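Local atomic coordinates of beta-galactosidase/beta-glucuronidase (Faecalibacterium prausnitzii L2-6, PDB entry 6MVF), a protein that binds flavin mononucleotide and, as a member of glycosyl hydrolase family 2, probably hydrolyses beta-linked glycosides such as glucuronides. Residues A[91-96]-A[157-162]; A[97-102]-A[111-116]; A[602-607]-A[640-645]. All coordinates share one frame; numbering follows the deposited sequence.

Contact 1: A[91-96]-A[157-162]; sequences VEVLAA and GGLYRG
Leu94 and Gly162 make the direct polar tie: Leu94 N donates to Gly162 O at 3.2 Å, close to straight at the hydrogen (166°) and in the carbonyl plane. A water adds the indirect one. It donates to Ala95 O, at 2.7 Å from it, and to Gly162 O, and accepts from Arg161 N, so Gly162 O is gripped twice. Among the apolar contacts, Leu94 CB packs on Arg161 CB at 3.7 Å. Leu159 CD2 meets Val93 CG1 at 3.8 Å, the two side chains crossing at about a right angle, and also reaches Ala96 CB. Ala95 CB, meanwhile, touches Tyr160 CZ at 3.7 Å and Arg161 CD, likewise at 3.7 Å.

Extended from CG to NE (chi3 -175°), the arginine runs past that methyl, and Tyr160 OH lies above one face of its guanidinium, offset toward the rim. NH1 then bonds Phe116 O, NH2 bonds Gln338 O and Gln303 OE1, and Tyr160 OH bonds Gly115 O. A leucine in place of Arg161 would probably leave the carbonyls of Phe116 and Gln338 without these donors. Apolar packing, one backbone bond and a water join the two segments, while Arg161 carries a polar link on to the TIM-barrel domain.

Contact 2: A[97-102]-A[111-116]; sequences ALDATV and THEGGF
Strand segments 99-102 and 111-113 run antiparallel (169°) with axes 4.6 Å apart, Ala100 and His112 forming a hydrogen-bonded pair between the non-hydrogen-bonded pairs Asp99-Glu113 and Thr101-Thr111. Ala100 N reaches His112 O at 2.8 Å, and His112 N returns to Ala100 O at 2.9 Å with the donor tilted 29° from the carbonyl plane. Leu98 O accepts only a weak bond from Gly114 N. This is the beta hairpin 99-104/107-113 at the margin of a six-stranded sheet in the sugar-binding domain; on its other side Leu98 and Asp99 face Ser139 as a classic beta bulge, and the peptide before Leu98 is cis. Thr101 and Thr111 lie side by side, their CG2 methyls 3.8 Å apart, on the face that also bears Asp99 and Glu113. Glu113 OE1 reaches across to His373 of helix 368-385 and to Ser145. On the opposite face His112, its CG anti to the backbone N (chi1 -176°), swings away from Ala100, stacks with Phe119 and bonds through NE2 to Glu380, the residue after FMN-binding Lys379, whose side chain is about 10 Å from that of His112. At Gly115, whose CA is 3.8 Å from Ala97 CA, a side chain would collide with the facing backbone.

Contact 3: A[602-607]-A[640-645]; sequences SNQDTV and AVADTV
Thr606 and Val607 meet Val641 and Ala642 where neighbouring antiparallel strands 606-611 and 635-641 of a mixed five-stranded sheet come to one end, in the region assigned to DUF4982. Two CA-H...O contacts join the backbones there: Ala642 CA lies 3.5 Å from Thr606 O (150° at the hydrogen), and Val607 CA lies 3.5 Å from Val641 O. A turn flanks each strand end. Before strand 606-611, Ser602 OG accepts from Gln604 N at 3.0 Å, an ST turn, and the same hydroxyl also bonds Met580 O. After strand 635-641, Ala642 N donates to Val645 O at 3.0 Å and closes the chain back on itself.

Gln604 carries most of the side-chain contact between the turns. Bent at chi2 (-68°), it lays its CG against Ala642 CB at 3.4 Å and brings its OE1 up beside Asp643 CB. The Gln604 and Asp643 side chains cross at about a right angle, yet amide and carboxylate planes are only 16° apart. Gln604 NE2 bonds weakly to Asn603 OD1, 3.3 Å away, which gives the amide a modest hold from its own turn. Deeper in, next to Phe625 and Phe627, Val607 CG1 packs on Ala640 CB at 4.1 Å.

How the contacts relate
Contacts 1 and 2 are neighbours, with centres 8 Å apart, and contact 2 is nested in the chain loop that contact 1 closes. They share the sugar-binding domain and are tied directly: Gly158 N probably bonds Ala97 O, and Tyr160 packs against Ala97 and Phe116. Contact 1 is buried and relies on loop backbone, one water and a long arginine; contact 2 is partly buried and relies on regular strand pairing, with polar side chains reaching the TIM-barrel helix 368-385. Contact 3 stands apart, on the other side of the chain's centre, about 33 Å from contact 1 between nearest atoms. Nearer the surface, it joins strand ends through CA-H...O contacts and the turns beyond through Gln604 packing.

Contact 1: A[91-96]-A[157-162]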
loop_
_atom_site.group_PDB
_atom_site.type_symbol
_atom_site.label_atom_id
_atom_site.label_comp_id
_atom_site.label_asym_id
_atom_site.label_seq_id
_atom_site.Cartn_x
_atom_site.Cartn_y
_atom_site.Cartn_z
ATOM N N VAL A 91 20.658 0.752 23.539
ATOM C CA VAL A 91 20.937 1.342 22.233
ATOM C C VAL A 91 21.587 0.269 21.377
ATOM O O VAL A 91 22.446 -0.483 21.850
ATOM C CB VAL A 91 21.811 2.614 22.313
ATOM C CG1 VAL A 91 23.109 2.352 23.023
ATOM C CG2 VAL A 91 22.096 3.120 20.933
ATOM N N GLU A 92 21.134 0.159 20.129
ATOM C CA GLU A 92 21.626 -0.839 19.188
ATOM C C GLU A 92 22.162 -0.117 17.957
ATOM O O GLU A 92 21.400 0.521 17.225
ATOM C CB GLU A 92 20.513 -1.816 18.830
ATOM C CG GLU A 92 20.800 -2.712 17.654
ATOM C CD GLU A 92 19.670 -3.700 17.399
ATOM O OE1 GLU A 92 19.690 -4.801 18.020
ATOM O OE2 GLU A 92 18.758 -3.372 16.587
ATOM N N VAL A 93 23.478 -0.201 17.744
ATOM C CA VAL A 93 24.143 0.308 16.545
ATOM C C VAL A 93 24.311 -0.857 15.578
ATOM O O VAL A 93 24.893 -1.889 15.939
ATOM C CB VAL A 93 25.506 0.936 16.880
ATOM C CG1 VAL A 93 26.209 1.407 15.605
ATOM C CG2 VAL A 93 25.349 2.083 17.888
ATOM N N LEU A 94 23.806 -0.711 14.350
ATOM C CA LEU A 94 23.835 -1.853 13.435
ATOM C C LEU A 94 25.172 -1.982 12.716
ATOM O O LEU A 94 25.451 -3.051 12.157
ATOM C CB LEU A 94 22.683 -1.774 12.417
ATOM C CG LEU A 94 21.275 -1.803 13.038
ATOM C CD1 LEU A 94 20.153 -1.488 12.019
ATOM C CD2 LEU A 94 21.016 -3.115 13.763
ATOM N N ALA A 95 25.984 -0.916 12.730
ATOM C CA ALA A 95 27.376 -0.903 12.288
ATOM C C ALA A 95 27.961 0.499 12.468
ATOM O O ALA A 95 27.292 1.510 12.227
ATOM C CB ALA A 95 27.524 -1.358 10.824
ATOM N N ALA A 96 29.213 0.573 12.896
ATOM C CA ALA A 96 29.902 1.849 13.052
ATOM C C ALA A 96 31.310 1.683 12.490
ATOM O O ALA A 96 32.165 1.050 13.117
ATOM C CB ALA A 96 29.930 2.297 14.517
ATOM N N GLY A 157 33.405 5.739 6.336
ATOM C CA GLY A 157 33.238 5.974 7.755
ATOM C C GLY A 157 31.800 6.306 8.110
ATOM O O GLY A 157 31.043 6.820 7.294
ATOM N N GLY A 158 31.426 5.992 9.344
ATOM C CA GLY A 158 30.167 6.474 9.868
ATOM C C GLY A 158 29.153 5.417 10.248
ATOM O O GLY A 158 29.472 4.230 10.385
ATOM N N LEU A 159 27.913 5.869 10.437
ATOM C CA LEU A 159 26.807 5.025 10.884
ATOM C C LEU A 159 25.971 4.640 9.662
ATOM O O LEU A 159 24.884 5.166 9.424
ATOM C CB LEU A 159 25.977 5.770 11.923
ATOM C CG LEU A 159 26.608 6.071 13.268
ATOM C CD1 LEU A 159 25.647 6.911 14.084
ATOM C CD2 LEU A 159 26.933 4.755 13.971
ATOM N N TYR A 160 26.493 3.713 8.867
ATOM C CA TYR A 160 25.965 3.529 7.520
ATOM C C TYR A 160 24.811 2.517 7.461
ATOM O O TYR A 160 24.349 2.187 6.362
ATOM C CB TYR A 160 27.103 3.144 6.565
ATOM C CG TYR A 160 27.731 1.826 6.892
ATOM C CD1 TYR A 160 28.781 1.732 7.795
ATOM C CD2 TYR A 160 27.254 0.654 6.304
ATOM C CE1 TYR A 160 29.349 0.489 8.095
ATOM C CE2 TYR A 160 27.804 -0.576 6.589
ATOM C CZ TYR A 160 28.850 -0.666 7.478
ATOM O OH TYR A 160 29.380 -1.920 7.749
ATOM N N ARG A 161 24.330 2.043 8.621
ATOM C CA ARG A 161 23.196 1.128 8.702
ATOM C C ARG A 161 22.080 1.599 9.625
ATOM O O ARG A 161 21.019 0.961 9.647
ATOM C CB ARG A 161 23.644 -0.266 9.176
ATOM C CG ARG A 161 24.497 -1.028 8.172
ATOM C CD ARG A 161 24.752 -2.474 8.604
ATOM N NE ARG A 161 25.656 -3.087 7.648
ATOM C CZ ARG A 161 26.525 -4.056 7.918
ATOM N NH1 ARG A 161 26.620 -4.563 9.141
ATOM N NH2 ARG A 161 27.316 -4.504 6.946
ATOM N N GLY A 162 22.288 2.674 10.390
ATOM C CA GLY A 162 21.292 3.187 11.308
ATOM C C GLY A 162 21.490 2.655 12.711
ATOM O O GLY A 162 22.382 1.849 12.988
HETATM O O HOH W 1 24.777 2.369 11.595
#

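Contact 2: A[97-102]-A[111-116]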
loop_
_atom_site.group_PDB
_atom_site.type_symbol
_atom_site.label_atom_id
_atom_site.label_comp_id
_atom_site.label_asym_id
_atom_site.label_seq_id
_atom_site.Cartn_x
_atom_site.Cartn_y
_atom_site.Cartn_z
ATOM N N ALA A 97 31.553 2.264 11.321
ATOM C CA ALA A 97 32.795 2.043 10.594
ATOM C C ALA A 97 33.775 3.158 10.931
ATOM O O ALA A 97 33.507 4.319 10.606
ATOM C CB ALA A 97 32.510 1.996 9.095
ATOM N N LEU A 98 34.910 2.828 11.569
ATOM C CA LEU A 98 35.382 1.477 11.901
ATOM C C LEU A 98 35.419 1.176 13.404
ATOM O O LEU A 98 35.516 0.023 13.821
ATOM C CB LEU A 98 36.792 1.290 11.366
ATOM C CG LEU A 98 36.942 1.375 9.864
ATOM C CD1 LEU A 98 38.424 1.290 9.507
ATOM C CD2 LEU A 98 36.136 0.247 9.208
ATOM N N ASP A 99 35.367 2.242 14.199
ATOM C CA ASP A 99 35.651 2.233 15.628
ATOM C C ASP A 99 34.700 3.228 16.266
ATOM O O ASP A 99 34.482 4.305 15.706
ATOM C CB ASP A 99 37.114 2.630 15.880
ATOM C CG ASP A 99 37.602 2.275 17.276
ATOM O OD1 ASP A 99 36.792 1.777 18.091
ATOM O OD2 ASP A 99 38.809 2.497 17.560
ATOM N N ALA A 100 34.112 2.878 17.411
ATOM C CA ALA A 100 33.018 3.686 17.931
ATOM C C ALA A 100 33.047 3.796 19.450
ATOM O O ALA A 100 33.529 2.901 20.152
ATOM C CB ALA A 100 31.656 3.138 17.499
ATOM N N THR A 101 32.504 4.913 19.944
ATOM C CA THR A 101 32.247 5.135 21.365
ATOM C C THR A 101 30.849 5.713 21.508
ATOM O O THR A 101 30.512 6.685 20.825
ATOM C CB THR A 101 33.270 6.099 21.995
ATOM O OG1 THR A 101 34.588 5.538 21.909
ATOM C CG2 THR A 101 32.934 6.327 23.458
ATOM N N VAL A 102 30.038 5.131 22.389
ATOM C CA VAL A 102 28.668 5.588 22.610
ATOM C C VAL A 102 28.594 6.265 23.974
ATOM O O VAL A 102 29.013 5.691 24.986
ATOM C CB VAL A 102 27.654 4.429 22.504
ATOM C CG1 VAL A 102 26.214 4.948 22.662
ATOM C CG2 VAL A 102 27.794 3.709 21.173
ATOM N N THR A 111 32.157 0.976 23.967
ATOM C CA THR A 111 33.023 1.192 22.811
ATOM C C THR A 111 33.079 -0.078 21.973
ATOM O O THR A 111 32.856 -1.188 22.464
ATOM C CB THR A 111 34.456 1.573 23.189
ATOM O OG1 THR A 111 35.013 0.537 24.009
ATOM C CG2 THR A 111 34.494 2.900 23.920
ATOM N N HIS A 112 33.396 0.087 20.697
ATOM C CA HIS A 112 33.340 -1.051 19.799
ATOM C C HIS A 112 34.324 -0.873 18.661
ATOM O O HIS A 112 34.527 0.234 18.162
ATOM C CB HIS A 112 31.937 -1.246 19.225
ATOM C CG HIS A 112 31.815 -2.458 18.363
ATOM N ND1 HIS A 112 32.019 -2.426 17.002
ATOM C CD2 HIS A 112 31.511 -3.740 18.669
ATOM C CE1 HIS A 112 31.836 -3.636 16.506
ATOM N NE2 HIS A 112 31.524 -4.450 17.496
ATOM N N GLU A 113 34.901 -1.981 18.231
ATOM C CA GLU A 113 35.863 -1.982 17.147
ATOM C C GLU A 113 35.424 -3.010 16.111
ATOM O O GLU A 113 34.873 -4.061 16.459
ATOM C CB GLU A 113 37.248 -2.287 17.690
ATOM C CG GLU A 113 38.347 -2.158 16.698
ATOM C CD GLU A 113 39.693 -2.540 17.288
ATOM O OE1 GLU A 113 40.383 -3.397 16.687
ATOM O OE2 GLU A 113 40.055 -1.982 18.353
ATOM N N GLY A 114 35.652 -2.702 14.835
ATOM C CA GLY A 114 35.092 -3.515 13.771
ATOM C C GLY A 114 33.845 -2.854 13.216
ATOM O O GLY A 114 32.878 -2.606 13.948
ATOM N N GLY A 115 33.849 -2.557 11.921
ATOM C CA GLY A 115 32.846 -1.663 11.390
ATOM C C GLY A 115 31.738 -2.325 10.597
ATOM O O GLY A 115 31.118 -1.680 9.751
ATOM N N PHE A 116 31.475 -3.601 10.858
ATOM C CA PHE A 116 30.511 -4.323 10.039
ATOM C C PHE A 116 29.632 -5.244 10.875
ATOM O O PHE A 116 29.015 -6.157 10.316
ATOM C CB PHE A 116 31.213 -5.141 8.932
ATOM C CG PHE A 116 32.216 -4.345 8.144
ATOM C CD1 PHE A 116 33.516 -4.173 8.620
ATOM C CD2 PHE A 116 31.845 -3.727 6.949
ATOM C CE1 PHE A 116 34.421 -3.409 7.920
ATOM C CE2 PHE A 116 32.745 -2.980 6.232
ATOM C CZ PHE A 116 34.040 -2.815 6.717
#

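Contact 3: A[602-607]-A[640-645]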
loop_
_atom_site.group_PDB
_atom_site.type_symbol
_atom_site.label_atom_id
_atom_site.label_comp_id
_atom_site.label_asym_id
_atom_site.label_seq_id
_atom_site.Cartn_x
_atom_site.Cartn_y
_atom_site.Cartn_z
ATOM N N SER A 602 22.976 -16.444 -26.091
ATOM C CA SER A 602 21.636 -16.990 -25.930
ATOM C C SER A 602 21.701 -18.310 -25.173
ATOM O O SER A 602 22.662 -19.069 -25.315
ATOM C CB SER A 602 20.954 -17.192 -27.285
ATOM O OG SER A 602 19.629 -17.629 -27.067
ATOM N N ASN A 603 20.674 -18.574 -24.365
ATOM C CA ASN A 603 20.507 -19.910 -23.820
ATOM C C ASN A 603 19.651 -20.799 -24.722
ATOM O O ASN A 603 19.373 -21.944 -24.371
ATOM C CB ASN A 603 19.956 -19.865 -22.378
ATOM C CG ASN A 603 18.678 -19.086 -22.245
ATOM O OD1 ASN A 603 17.965 -18.829 -23.224
ATOM N ND2 ASN A 603 18.364 -18.714 -21.016
ATOM N N GLN A 604 19.247 -20.302 -25.878
ATOM C CA GLN A 604 18.796 -21.147 -26.965
ATOM C C GLN A 604 20.004 -21.615 -27.758
ATOM O O GLN A 604 21.100 -21.057 -27.651
ATOM C CB GLN A 604 17.844 -20.380 -27.878
ATOM C CG GLN A 604 16.851 -19.542 -27.126
ATOM C CD GLN A 604 15.835 -20.367 -26.357
ATOM O OE1 GLN A 604 14.715 -20.573 -26.817
ATOM N NE2 GLN A 604 16.210 -20.814 -25.168
ATOM N N ASP A 605 19.808 -22.650 -28.566
ATOM C CA ASP A 605 20.931 -23.199 -29.308
ATOM C C ASP A 605 20.948 -22.797 -30.777
ATOM O O ASP A 605 21.929 -23.082 -31.470
ATOM C CB ASP A 605 20.944 -24.721 -29.187
ATOM C CG ASP A 605 21.102 -25.185 -27.759
ATOM O OD1 ASP A 605 21.909 -24.560 -27.018
ATOM O OD2 ASP A 605 20.407 -26.168 -27.385
ATOM N N THR A 606 19.916 -22.128 -31.271
ATOM C CA THR A 606 19.887 -21.721 -32.663
ATOM C C THR A 606 19.481 -20.263 -32.735
ATOM O O THR A 606 18.468 -19.869 -32.150
ATOM C CB THR A 606 18.945 -22.585 -33.490
ATOM O OG1 THR A 606 19.400 -23.948 -33.436
ATOM C CG2 THR A 606 18.948 -22.112 -34.943
ATOM N N VAL A 607 20.298 -19.474 -33.433
ATOM C CA VAL A 607 20.119 -18.041 -33.579
ATOM C C VAL A 607 20.163 -17.742 -35.065
ATOM O O VAL A 607 21.047 -18.235 -35.779
ATOM C CB VAL A 607 21.205 -17.244 -32.819
ATOM C CG1 VAL A 607 21.247 -15.761 -33.270
ATOM C CG2 VAL A 607 20.999 -17.351 -31.304
ATOM N N ALA A 640 18.294 -10.430 -33.838
ATOM C CA ALA A 640 18.625 -11.825 -33.581
ATOM C C ALA A 640 17.368 -12.539 -33.104
ATOM O O ALA A 640 16.716 -12.093 -32.153
ATOM C CB ALA A 640 19.759 -11.956 -32.567
ATOM N N VAL A 641 17.019 -13.627 -33.793
ATOM C CA VAL A 641 15.835 -14.427 -33.520
ATOM C C VAL A 641 16.311 -15.761 -32.965
ATOM O O VAL A 641 16.896 -16.577 -33.687
ATOM C CB VAL A 641 14.978 -14.629 -34.775
ATOM C CG1 VAL A 641 13.811 -15.542 -34.463
ATOM C CG2 VAL A 641 14.485 -13.294 -35.297
ATOM N N ALA A 642 16.089 -15.978 -31.676
ATOM C CA ALA A 642 16.331 -17.293 -31.106
ATOM C C ALA A 642 15.046 -18.082 -31.281
ATOM O O ALA A 642 14.501 -18.115 -32.387
ATOM C CB ALA A 642 16.771 -17.191 -29.648
ATOM N N ASP A 643 14.517 -18.696 -30.230
ATOM C CA ASP A 643 13.312 -19.485 -30.461
ATOM C C ASP A 643 12.081 -18.626 -30.209
ATOM O O ASP A 643 11.446 -18.153 -31.158
ATOM C CB ASP A 643 13.315 -20.741 -29.596
ATOM C CG ASP A 643 12.097 -21.618 -29.834
ATOM O OD1 ASP A 643 11.774 -22.457 -28.959
ATOM O OD2 ASP A 643 11.451 -21.451 -30.894
ATOM N N THR A 644 11.742 -18.399 -28.945
ATOM C CA THR A 644 10.603 -17.563 -28.593
ATOM C C THR A 644 11.000 -16.141 -28.225
ATOM O O THR A 644 10.143 -15.367 -27.790
ATOM C CB THR A 644 9.830 -18.187 -27.428
ATOM O OG1 THR A 644 10.746 -18.508 -26.363
ATOM C CG2 THR A 644 9.092 -19.440 -27.894
ATOM N N VAL A 645 12.272 -15.787 -28.351
ATOM C CA VAL A 645 12.751 -14.480 -27.931
ATOM C C VAL A 645 13.486 -13.846 -29.097
ATOM O O VAL A 645 14.014 -14.537 -29.973
ATOM C CB VAL A 645 13.662 -14.569 -26.689
ATOM C CG1 VAL A 645 12.828 -14.865 -25.482
ATOM C CG2 VAL A 645 14.715 -15.653 -26.879
#